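Side-chain contacts in adapter protein MecA 1 (Bacillus subtilis, PDB 3JTP), which acts as an adapter that recognises unfolded, aggregated and specific proteins such as the competence factor ComK and delivers them to the ClpC protease: residues L11-G14 with D18-S21; I20-L25 with L63-E68; R40-V45 with S69-H74. The protein carries 3 engineered substitutions. All blocks are in the same frame, centred on the assembly; numbering follows the deposited sequence.

Interaction 1 (L11-G14 with D18-S21)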
loop_
_atom_site.group_PDB
_atom_site.type_symbol
_atom_site.label_atom_id
_atom_site.label_comp_id
_atom_site.label_asym_id
_atom_site.label_seq_id
_atom_site.Cartn_x
_atom_site.Cartn_y
_atom_site.Cartn_z
ATOM N N LEU A 11 -5.333 1.987 0.063
ATOM C CA LEU A 11 -5.562 1.249 1.301
ATOM C C LEU A 11 -4.999 2.049 2.465
ATOM O O LEU A 11 -3.914 2.635 2.358
ATOM C CB LEU A 11 -4.887 -0.123 1.235
ATOM C CG LEU A 11 -5.208 -0.965 -0.005
ATOM C CD1 LEU A 11 -4.384 -2.233 -0.004
ATOM C CD2 LEU A 11 -6.688 -1.291 -0.108
ATOM N N ARG A 12 -5.725 2.098 3.578
ATOM C CA ARG A 12 -5.235 2.861 4.710
ATOM C C ARG A 12 -4.784 1.961 5.837
ATOM O O ARG A 12 -5.448 0.957 6.166
ATOM C CB ARG A 12 -6.276 3.845 5.217
ATOM C CG ARG A 12 -7.438 3.212 5.955
ATOM C CD ARG A 12 -8.256 4.303 6.659
ATOM N NE ARG A 12 -9.445 3.761 7.316
ATOM C CZ ARG A 12 -10.502 3.324 6.648
ATOM N NH1 ARG A 12 -10.470 3.368 5.330
ATOM N NH2 ARG A 12 -11.565 2.832 7.289
ATOM N N PHE A 13 -3.655 2.332 6.428
ATOM C CA PHE A 13 -3.079 1.580 7.541
ATOM C C PHE A 13 -3.125 2.410 8.806
ATOM O O PHE A 13 -2.736 3.568 8.800
ATOM C CB PHE A 13 -1.624 1.207 7.242
ATOM C CG PHE A 13 -1.462 0.264 6.087
ATOM C CD1 PHE A 13 -1.125 -1.066 6.299
ATOM C CD2 PHE A 13 -1.638 0.708 4.779
ATOM C CE1 PHE A 13 -0.962 -1.935 5.236
ATOM C CE2 PHE A 13 -1.482 -0.169 3.700
ATOM C CZ PHE A 13 -1.143 -1.494 3.938
ATOM N N GLY A 14 -3.572 1.800 9.897
ATOM C CA GLY A 14 -3.609 2.477 11.180
ATOM C C GLY A 14 -2.231 2.807 11.737
ATOM O O GLY A 14 -2.083 3.752 12.498
ATOM N N ASP A 18 2.044 -2.119 10.557
ATOM C CA ASP A 18 1.205 -2.937 9.698
ATOM C C ASP A 18 1.649 -2.837 8.246
ATOM O O ASP A 18 1.512 -3.795 7.505
ATOM C CB ASP A 18 -0.268 -2.561 9.839
ATOM C CG ASP A 18 -0.851 -2.974 11.194
ATOM O OD1 ASP A 18 -0.213 -3.803 11.876
ATOM O OD2 ASP A 18 -1.931 -2.465 11.578
ATOM N N VAL A 19 2.171 -1.682 7.842
ATOM C CA VAL A 19 2.782 -1.563 6.511
ATOM C C VAL A 19 3.997 -2.497 6.386
ATOM O O VAL A 19 4.080 -3.278 5.449
ATOM C CB VAL A 19 3.194 -0.119 6.179
ATOM C CG1 VAL A 19 3.773 -0.041 4.742
ATOM C CG2 VAL A 19 1.981 0.849 6.357
ATOM N N ILE A 20 4.916 -2.433 7.350
ATOM C CA ILE A 20 6.086 -3.312 7.380
ATOM C C ILE A 20 5.664 -4.794 7.325
ATOM O O ILE A 20 6.181 -5.547 6.500
ATOM C CB ILE A 20 6.954 -3.070 8.624
ATOM C CG1 ILE A 20 7.488 -1.640 8.648
ATOM C CG2 ILE A 20 8.140 -4.056 8.688
ATOM C CD1 ILE A 20 8.170 -1.296 9.982
ATOM N N SER A 21 4.733 -5.196 8.195
ATOM C CA SER A 21 4.158 -6.550 8.167
ATOM C C SER A 21 3.698 -6.951 6.782
ATOM O O SER A 21 4.038 -8.030 6.316
ATOM C CB SER A 21 2.976 -6.693 9.126
ATOM O OG SER A 21 3.409 -6.653 10.466
HETATM O O HOH W 1 -3.603 -1.122 9.948
#
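Val19 sets one methyl, CG2, over a face of the Phe13 ring and makes the tight half of this contact. The methyl lies toward the rim of the ring, with CG2 3.8 Å from the centroid of the Phe13 ring and 26° off its normal, a CH-pi approach; its nearest ring atom is CG of Phe13, at 3.5 Å from CG2 of Val19. The two side chains meet at about a right angle, and CG2 is the valine branch that touches the ring. With CG1 of Val19 anti to the backbone N (chi1 -177°), the other branch, CG2, is turned to the ring. Asp18 comes in beside it: its CB lies in the plane of the ring at the edge, 3.9 Å from CD1 of Phe13, and the backbone C of Asp18 comes just as near CD1. The polar end of Asp18 belongs to the looser, wetter side. There a water accepts from Gly14 N at 2.9 Å and donates to OD2 of Asp18 at 2.7 Å, bridging the residue after the strand to the helix. Asp15 OD1 lies close to the same carboxylate oxygen, so two like charges gather on this side. An alanine here in place of the phenylalanine takes away the ring and is likely to open a gap beneath CG2 of Val19, leaving the helix less firmly seated on the strand. The contact thus packs helix 16-24 back on strand 8-13 of the antiparallel sheet, where Phe13 also touches Leu43 of strand 40-46 and Tyr65 of helix 54-65, while Val19 reaches Tyr41.

Interaction 2 (I20-L25 with L63-E68). Engineered in segment 63-68: Asn67 (natural residue Thr).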
loop_
_atom_site.group_PDB
_atom_site.type_symbol
_atom_site.label_atom_id
_atom_site.label_comp_id
_atom_site.label_asym_id
_atom_site.label_seq_id
_atom_site.Cartn_x
_atom_site.Cartn_y
_atom_site.Cartn_z
ATOM N N ILE A 20 4.916 -2.433 7.350
ATOM C CA ILE A 20 6.086 -3.312 7.380
ATOM C C ILE A 20 5.664 -4.794 7.325
ATOM O O ILE A 20 6.181 -5.547 6.500
ATOM C CB ILE A 20 6.954 -3.070 8.624
ATOM C CG1 ILE A 20 7.488 -1.640 8.648
ATOM C CG2 ILE A 20 8.140 -4.056 8.688
ATOM C CD1 ILE A 20 8.170 -1.296 9.982
ATOM N N SER A 21 4.733 -5.196 8.195
ATOM C CA SER A 21 4.158 -6.550 8.167
ATOM C C SER A 21 3.698 -6.951 6.782
ATOM O O SER A 21 4.038 -8.030 6.316
ATOM C CB SER A 21 2.976 -6.693 9.126
ATOM O OG SER A 21 3.409 -6.653 10.466
ATOM N N LEU A 22 2.916 -6.092 6.123
ATOM C CA LEU A 22 2.446 -6.400 4.779
ATOM C C LEU A 22 3.621 -6.615 3.844
ATOM O O LEU A 22 3.622 -7.541 3.036
ATOM C CB LEU A 22 1.566 -5.291 4.230
ATOM C CG LEU A 22 0.415 -5.707 3.313
ATOM C CD1 LEU A 22 0.068 -4.556 2.367
ATOM C CD2 LEU A 22 0.703 -6.961 2.530
ATOM N N SER A 23 4.622 -5.751 3.946
ATOM C CA SER A 23 5.748 -5.827 3.028
ATOM C C SER A 23 6.518 -7.146 3.151
ATOM O O SER A 23 7.058 -7.646 2.170
ATOM C CB SER A 23 6.706 -4.655 3.222
ATOM O OG SER A 23 7.584 -4.913 4.298
ATOM N N LYS A 24 6.581 -7.704 4.353
ATOM C CA LYS A 24 7.361 -8.915 4.554
ATOM C C LYS A 24 6.727 -10.072 3.783
ATOM O O LYS A 24 7.405 -11.048 3.435
ATOM C CB LYS A 24 7.463 -9.256 6.033
ATOM C CG LYS A 24 8.625 -10.168 6.344
ATOM C CD LYS A 24 8.483 -10.861 7.698
ATOM C CE LYS A 24 8.926 -9.976 8.867
ATOM N NZ LYS A 24 9.565 -10.843 9.933
ATOM N N LEU A 25 5.431 -9.947 3.497
ATOM C CA LEU A 25 4.669 -11.035 2.886
ATOM C C LEU A 25 4.962 -11.274 1.399
ATOM O O LEU A 25 4.429 -12.208 0.790
ATOM C CB LEU A 25 3.177 -10.829 3.124
ATOM C CG LEU A 25 2.615 -11.666 4.278
ATOM C CD1 LEU A 25 3.734 -12.315 5.082
ATOM C CD2 LEU A 25 1.701 -10.867 5.178
ATOM N N LEU A 63 -5.674 -6.620 2.950
ATOM C CA LEU A 63 -6.776 -6.156 3.789
ATOM C C LEU A 63 -6.804 -6.767 5.179
ATOM O O LEU A 63 -7.772 -6.572 5.921
ATOM C CB LEU A 63 -8.126 -6.418 3.125
ATOM C CG LEU A 63 -8.466 -5.624 1.872
ATOM C CD1 LEU A 63 -9.873 -5.984 1.424
ATOM C CD2 LEU A 63 -8.335 -4.131 2.133
ATOM N N GLU A 64 -5.779 -7.530 5.539
ATOM C CA GLU A 64 -5.664 -7.940 6.937
ATOM C C GLU A 64 -4.914 -6.880 7.716
ATOM O O GLU A 64 -5.096 -6.738 8.927
ATOM C CB GLU A 64 -4.963 -9.285 7.060
ATOM C CG GLU A 64 -5.777 -10.384 6.461
ATOM C CD GLU A 64 -5.571 -11.692 7.142
ATOM O OE1 GLU A 64 -6.298 -12.615 6.753
ATOM O OE2 GLU A 64 -4.713 -11.803 8.053
ATOM N N TYR A 65 -4.072 -6.138 6.998
ATOM C CA TYR A 65 -3.274 -5.083 7.588
ATOM C C TYR A 65 -3.833 -3.698 7.312
ATOM O O TYR A 65 -3.425 -2.728 7.945
ATOM C CB TYR A 65 -1.840 -5.208 7.107
ATOM C CG TYR A 65 -1.267 -6.496 7.598
ATOM C CD1 TYR A 65 -0.939 -6.658 8.943
ATOM C CD2 TYR A 65 -1.126 -7.570 6.754
ATOM C CE1 TYR A 65 -0.455 -7.837 9.426
ATOM C CE2 TYR A 65 -0.639 -8.773 7.231
ATOM C CZ TYR A 65 -0.308 -8.890 8.573
ATOM O OH TYR A 65 0.176 -10.060 9.042
ATOM N N ALA A 66 -4.789 -3.607 6.397
ATOM C CA ALA A 66 -5.350 -2.307 6.017
ATOM C C ALA A 66 -6.853 -2.321 5.708
ATOM O O ALA A 66 -7.497 -3.371 5.715
ATOM C CB ALA A 66 -4.580 -1.747 4.837
ATOM N N ASN A 67 -7.395 -1.137 5.416
ATOM C CA ASN A 67 -8.791 -0.988 5.032
ATOM C C ASN A 67 -8.885 -0.206 3.723
ATOM O O ASN A 67 -8.067 0.673 3.470
ATOM C CB ASN A 67 -9.544 -0.238 6.137
ATOM C CG ASN A 67 -9.795 -1.110 7.371
ATOM O OD1 ASN A 67 -10.616 -2.028 7.337
ATOM N ND2 ASN A 67 -9.089 -0.822 8.459
ATOM N N GLU A 68 -9.874 -0.510 2.890
ATOM C CA GLU A 68 -10.065 0.264 1.673
ATOM C C GLU A 68 -10.458 1.697 2.025
ATOM O O GLU A 68 -11.304 1.911 2.885
ATOM C CB GLU A 68 -11.109 -0.393 0.775
ATOM C CG GLU A 68 -10.506 -1.355 -0.249
ATOM C CD GLU A 68 -11.524 -2.329 -0.809
ATOM O OE1 GLU A 68 -12.096 -3.118 -0.012
ATOM O OE2 GLU A 68 -11.750 -2.305 -2.039
#
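Tyr65 meets helix 16-24 because its CG stands anti to its own carbonyl carbon (chi1 -64°), which carries the ring across to Ser21, Leu22 and Leu25. Ser21 adopts the matching torsion, with OG beside its backbone N (chi1 -70°), and offers its CB rather than its hydroxyl to the ring. That CB sits over one face, 4.0 Å from the centroid of the Tyr65 ring and 27° off the normal, so the serine serves as a CH-pi partner; the closest ring atom is CE1 of Tyr65, 3.6 Å from CB of Ser21. The backbone N of Leu22 lies over the same face, so part of the helix backbone also lies against it. At the other long side of the ring the partners are leucines: CG of Leu22 is 4.2 Å from CD2 of Tyr65, and CD2 of Leu25 comes within 3.8 Å of CE2 of Tyr65, the leucine crossing the tyrosine at about a right angle. The hydroxyl of Ser21 turns instead to its own helix, in a weak bond to Glu17 O. Nearby, the last turn is tied by Ile20 O, which accepts from Lys24 N and, on a lone pair in the carbonyl plane, from OG of Ser23 at 2.7 Å. The contact joins the C-terminal part of helix 16-24 to the residues around the end of helix 54-65, on one side of the sheet: Leu22 also touches Phe13 of strand 8-13 and Met62, Leu25 touches Ile61, and Ile20 and Ser23 both meet Ile92 of helix 88-96.

Interaction 3 (R40-V45 with S69-H74)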
loop_
_atom_site.group_PDB
_atom_site.type_symbol
_atom_site.label_atom_id
_atom_site.label_comp_id
_atom_site.label_asym_id
_atom_site.label_seq_id
_atom_site.Cartn_x
_atom_site.Cartn_y
_atom_site.Cartn_z
ATOM N N ARG A 40 -2.178 8.576 9.627
ATOM C CA ARG A 40 -2.261 7.247 9.043
ATOM C C ARG A 40 -1.382 7.092 7.808
ATOM O O ARG A 40 -0.800 8.064 7.332
ATOM C CB ARG A 40 -3.709 6.858 8.787
ATOM C CG ARG A 40 -4.526 6.955 10.058
ATOM C CD ARG A 40 -5.576 5.882 10.173
ATOM N NE ARG A 40 -6.778 6.168 9.398
ATOM C CZ ARG A 40 -7.821 6.846 9.869
ATOM N NH1 ARG A 40 -7.791 7.311 11.114
ATOM N NH2 ARG A 40 -8.891 7.060 9.098
ATOM N N TYR A 41 -1.235 5.861 7.334
ATOM C CA TYR A 41 -0.433 5.595 6.135
ATOM C C TYR A 41 -1.367 5.113 5.042
ATOM O O TYR A 41 -2.362 4.433 5.313
ATOM C CB TYR A 41 0.698 4.580 6.417
ATOM C CG TYR A 41 1.745 5.161 7.339
ATOM C CD1 TYR A 41 2.855 5.826 6.830
ATOM C CD2 TYR A 41 1.596 5.097 8.726
ATOM C CE1 TYR A 41 3.797 6.395 7.670
ATOM C CE2 TYR A 41 2.533 5.674 9.579
ATOM C CZ TYR A 41 3.635 6.319 9.039
ATOM O OH TYR A 41 4.583 6.880 9.872
ATOM N N TYR A 42 -1.069 5.495 3.812
ATOM C CA TYR A 42 -1.910 5.146 2.688
ATOM C C TYR A 42 -1.054 4.536 1.604
ATOM O O TYR A 42 -0.014 5.077 1.240
ATOM C CB TYR A 42 -2.646 6.392 2.167
ATOM C CG TYR A 42 -3.639 6.928 3.166
ATOM C CD1 TYR A 42 -4.988 6.641 3.049
ATOM C CD2 TYR A 42 -3.220 7.707 4.240
ATOM C CE1 TYR A 42 -5.902 7.125 3.970
ATOM C CE2 TYR A 42 -4.131 8.196 5.171
ATOM C CZ TYR A 42 -5.469 7.904 5.029
ATOM O OH TYR A 42 -6.381 8.385 5.946
ATOM N N LEU A 43 -1.478 3.385 1.112
ATOM C CA LEU A 43 -0.719 2.694 0.094
ATOM C C LEU A 43 -1.491 2.882 -1.180
ATOM O O LEU A 43 -2.568 2.325 -1.328
ATOM C CB LEU A 43 -0.672 1.194 0.380
ATOM C CG LEU A 43 0.632 0.391 0.305
ATOM C CD1 LEU A 43 0.372 -1.038 -0.182
ATOM C CD2 LEU A 43 1.663 1.070 -0.543
ATOM N N TYR A 44 -0.965 3.640 -2.119
ATOM C CA TYR A 44 -1.588 3.567 -3.427
ATOM C C TYR A 44 -1.197 2.247 -4.103
ATOM O O TYR A 44 -0.023 1.948 -4.251
ATOM C CB TYR A 44 -1.219 4.749 -4.295
ATOM C CG TYR A 44 -1.836 4.655 -5.665
ATOM C CD1 TYR A 44 -3.217 4.718 -5.834
ATOM C CD2 TYR A 44 -1.036 4.505 -6.793
ATOM C CE1 TYR A 44 -3.783 4.619 -7.086
ATOM C CE2 TYR A 44 -1.588 4.417 -8.053
ATOM C CZ TYR A 44 -2.953 4.467 -8.196
ATOM O OH TYR A 44 -3.474 4.370 -9.460
ATOM N N VAL A 45 -2.180 1.452 -4.494
ATOM C CA VAL A 45 -1.885 0.123 -5.024
ATOM C C VAL A 45 -2.413 -0.111 -6.434
ATOM O O VAL A 45 -3.627 -0.210 -6.639
ATOM C CB VAL A 45 -2.456 -0.966 -4.133
ATOM C CG1 VAL A 45 -2.195 -2.340 -4.761
ATOM C CG2 VAL A 45 -1.831 -0.877 -2.773
ATOM N N SER A 69 -9.813 2.676 1.401
ATOM C CA SER A 69 -10.149 4.068 1.685
ATOM C C SER A 69 -10.766 4.764 0.476
ATOM O O SER A 69 -10.485 4.409 -0.673
ATOM C CB SER A 69 -8.916 4.849 2.150
ATOM O OG SER A 69 -9.234 6.210 2.424
ATOM N N SER A 70 -11.597 5.768 0.742
ATOM C CA SER A 70 -12.126 6.614 -0.313
ATOM C C SER A 70 -11.286 7.874 -0.421
ATOM O O SER A 70 -11.519 8.709 -1.300
ATOM C CB SER A 70 -13.580 6.998 -0.048
ATOM O OG SER A 70 -14.368 5.869 0.262
ATOM N N ILE A 71 -10.308 8.019 0.471
ATOM C CA ILE A 71 -9.387 9.151 0.371
ATOM C C ILE A 71 -8.695 9.157 -1.001
ATOM O O ILE A 71 -7.962 8.227 -1.352
ATOM C CB ILE A 71 -8.323 9.133 1.474
ATOM C CG1 ILE A 71 -8.975 9.147 2.865
ATOM C CG2 ILE A 71 -7.374 10.303 1.298
ATOM C CD1 ILE A 71 -9.681 10.434 3.243
ATOM N N SER A 72 -8.922 10.217 -1.763
ATOM C CA SER A 72 -8.401 10.316 -3.118
ATOM C C SER A 72 -6.887 10.483 -3.218
ATOM O O SER A 72 -6.242 11.170 -2.417
ATOM C CB SER A 72 -9.075 11.457 -3.887
ATOM O OG SER A 72 -8.210 11.906 -4.921
ATOM N N ILE A 73 -6.344 9.871 -4.256
ATOM C CA ILE A 73 -4.935 9.992 -4.567
ATOM C C ILE A 73 -4.528 11.447 -4.825
ATOM O O ILE A 73 -3.361 11.797 -4.642
ATOM C CB ILE A 73 -4.542 9.033 -5.725
ATOM C CG1 ILE A 73 -3.115 9.297 -6.201
ATOM C CG2 ILE A 73 -5.568 9.067 -6.827
ATOM C CD1 ILE A 73 -2.076 8.711 -5.248
ATOM N N HIS A 74 -5.492 12.297 -5.208
ATOM C CA HIS A 74 -5.225 13.735 -5.407
ATOM C C HIS A 74 -5.203 14.496 -4.081
ATOM O O HIS A 74 -4.330 15.331 -3.840
ATOM C CB HIS A 74 -6.231 14.373 -6.377
ATOM C CG HIS A 74 -6.180 13.789 -7.755
ATOM N ND1 HIS A 74 -7.239 13.119 -8.317
ATOM C CD2 HIS A 74 -5.182 13.758 -8.670
ATOM C CE1 HIS A 74 -6.902 12.698 -9.525
ATOM N NE2 HIS A 74 -5.657 13.074 -9.763
#
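A serine oxygen beside the edge of an aromatic ring distinguishes this contact: OG of Ser69 lies in the plane of the Tyr42 ring, 3.8 Å from CE1 of Tyr42. The same oxygen is already engaged, accepting from Ile71 N at 2.9 Å with an N-H...O angle of 156°, which makes an ST turn. Within this turn Ile71 faces the strand, and its CG1 comes within 3.8 Å of CE1 of Tyr42, the two side chains crossing obliquely. Further on, Ile73 reaches Tyr44 by its end methyl, CD1 lying 4.1 Å from CG of Tyr44. CG1 of Ile73 stands anti to the backbone N (chi1 172°), extending the branch from the helix start toward the tyrosine. Ser72, just before, is the N-cap of helix 73-79, its OG accepting from His74 N at 2.8 Å. Tyr42 also touches Leu76 of that helix and Arg12 of strand 8-13. The chemistry is thus divided: serine bonds shape the connection and cap the start of the helix, while the grip on strand 40-46 is mainly apolar, with the oxygen at the ring's edge adding at most a weak polar contact on the CE1 side.

How the interactions relate
From the N terminus, interaction 1 closes first, a short loop that folds helix 16-24 back on strand 8-13. Interaction 2 begins on the same helix, sharing Ile20 and Ser21, and closes only at the end of helix 54-65, spanning strands 31-37 and 40-46. Interaction 3 opens inside that span, at 40-45, and closes beyond it at 69-74, so 2 and 3 cross, with 63-68 running directly into 69-74. Strand 8-13 lies between strands 67-68 and 40-46, linking all three through the sheet: Arg12 N probably bonds to Asn67 O, an engineered position, and Phe13 N to Tyr41 O. Together they tie three helices to the sheet of the ClpC-interacting C-terminal domain.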